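Local atomic coordinates of aminoglycoside N(3)-acetyltransferase III (Serratia marcescens, PDB entry 7LAO), a protein that transfers the acetyl group of acetyl-CoA to the 3-amino group of 2-deoxystreptamine antibiotics such as gentamicin, and so confers resistance to them. Residues F99-L102 against N103-L107. Residues are numbered along the deposited sequence; the frame is centred on the assembly and turned at random.
Sequences FGLL and NRFLL
L101 lays its side chain against the edge of the F105 ring at the first turn of helix 102-108, where the loop that follows strand 56-60 winds into the helix. L101 CG lies in the plane of the ring, 3.8 Å from F105 CE1. With CG anti to the backbone N (chi1 178°), L101 carries its branch back toward the helix, although its CB sets out away from it. The extended chain of R104 runs beside L101 and points the same way, with R104 CD 4.0 Å from L101 CD1. L101 O also sits at the ring edge, 3.4 Å from F105 CD1.

L102 has similar torsions but points into the core, against V26 and A28 of strand 23-28 and V44 of helix 40-51. F105 packs on V44 too, so both residues join this helix to helix 40-51. Within the turn, L102 CG comes within 4.3 Å of L106 CG.

N103 turns its amide back toward the loop. CG stands beside the backbone N (chi1 -70°), and ND2 donates to a water that in turn donates to G100 O. A second water donates to G100 O and accepts from R104 N. G100 O also receives a weak bond from N103 N, so three donors meet at this one carbonyl. G100 has no side chain and takes a positive phi, as glycine readily does.

L102 O accepts the i+4 bond of L106 N at 2.9 Å, nearly in line with the carbonyl, and a weak bond from F105 N.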
# COMPACT_ATOMS: atom_id res chain seq x y z
N PHE A 99 -3.93 -7.56 2.50
CA PHE A 99 -3.03 -6.46 2.85
C PHE A 99 -2.98 -6.19 4.35
O PHE A 99 -2.26 -5.27 4.77
CB PHE A 99 -3.42 -5.18 2.09
CG PHE A 99 -3.33 -5.31 0.59
CD1 PHE A 99 -2.53 -6.30 0.02
CD2 PHE A 99 -4.04 -4.46 -0.24
CE1 PHE A 99 -2.42 -6.43 -1.36
CE2 PHE A 99 -3.96 -4.57 -1.63
CZ PHE A 99 -3.16 -5.56 -2.20
N GLY A 100 -3.69 -6.98 5.15
CA GLY A 100 -3.57 -6.97 6.61
C GLY A 100 -4.77 -6.41 7.36
O GLY A 100 -5.42 -5.45 6.93
N LEU A 101 -5.02 -6.98 8.54
CA LEU A 101 -6.14 -6.54 9.37
C LEU A 101 -5.95 -5.12 9.87
O LEU A 101 -6.93 -4.47 10.27
CB LEU A 101 -6.30 -7.51 10.54
CG LEU A 101 -7.39 -7.23 11.58
CD1 LEU A 101 -8.73 -7.01 10.87
CD2 LEU A 101 -7.47 -8.35 12.65
N LEU A 102 -4.72 -4.62 9.89
CA LEU A 102 -4.46 -3.28 10.39
C LEU A 102 -5.19 -2.20 9.59
O LEU A 102 -5.57 -1.17 10.16
CB LEU A 102 -2.96 -2.99 10.35
CG LEU A 102 -2.52 -1.74 11.12
CD1 LEU A 102 -2.80 -2.01 12.58
CD2 LEU A 102 -1.02 -1.53 10.90
N ASN A 103 -5.37 -2.39 8.28
CA ASN A 103 -6.01 -1.29 7.52
C ASN A 103 -7.46 -1.06 7.97
O ASN A 103 -7.97 0.08 7.91
CB ASN A 103 -5.93 -1.58 6.02
CG ASN A 103 -4.50 -1.47 5.50
OD1 ASN A 103 -3.77 -0.55 5.90
ND2 ASN A 103 -4.06 -2.43 4.68
N ARG A 104 -8.13 -2.10 8.45
CA ARG A 104 -9.45 -1.90 9.02
C ARG A 104 -9.39 -0.97 10.22
O ARG A 104 -10.28 -0.16 10.42
CB ARG A 104 -10.07 -3.25 9.37
CG ARG A 104 -11.31 -3.18 10.25
CD ARG A 104 -11.86 -4.57 10.57
NE ARG A 104 -12.89 -4.46 11.58
CZ ARG A 104 -13.78 -5.41 11.84
NH1 ARG A 104 -13.77 -6.52 11.12
NH2 ARG A 104 -14.70 -5.22 12.78
N PHE A 105 -8.32 -1.05 11.02
CA PHE A 105 -8.23 -0.22 12.22
C PHE A 105 -7.64 1.16 11.97
O PHE A 105 -7.92 2.09 12.74
CB PHE A 105 -7.44 -0.96 13.29
CG PHE A 105 -8.21 -2.13 13.85
CD1 PHE A 105 -8.10 -3.40 13.28
CD2 PHE A 105 -9.12 -1.94 14.88
CE1 PHE A 105 -8.85 -4.46 13.76
CE2 PHE A 105 -9.87 -3.01 15.37
CZ PHE A 105 -9.74 -4.26 14.81
N LEU A 106 -6.81 1.31 10.94
CA LEU A 106 -6.46 2.64 10.48
C LEU A 106 -7.72 3.39 10.03
O LEU A 106 -7.91 4.55 10.38
CB LEU A 106 -5.44 2.56 9.35
CG LEU A 106 -4.02 2.05 9.73
CD1 LEU A 106 -3.18 1.84 8.46
CD2 LEU A 106 -3.35 3.02 10.68
N LEU A 107 -8.61 2.71 9.31
CA LEU A 107 -9.87 3.31 8.91
C LEU A 107 -10.70 3.75 10.12
O LEU A 107 -11.37 4.79 10.06
CB LEU A 107 -10.67 2.34 8.04
CG LEU A 107 -10.14 2.37 6.59
CD1 LEU A 107 -10.60 1.18 5.81
CD2 LEU A 107 -10.57 3.70 5.83
O HOH W 1 -7.95 -4.78 7.16
O HOH W 2 -6.26 -4.27 4.18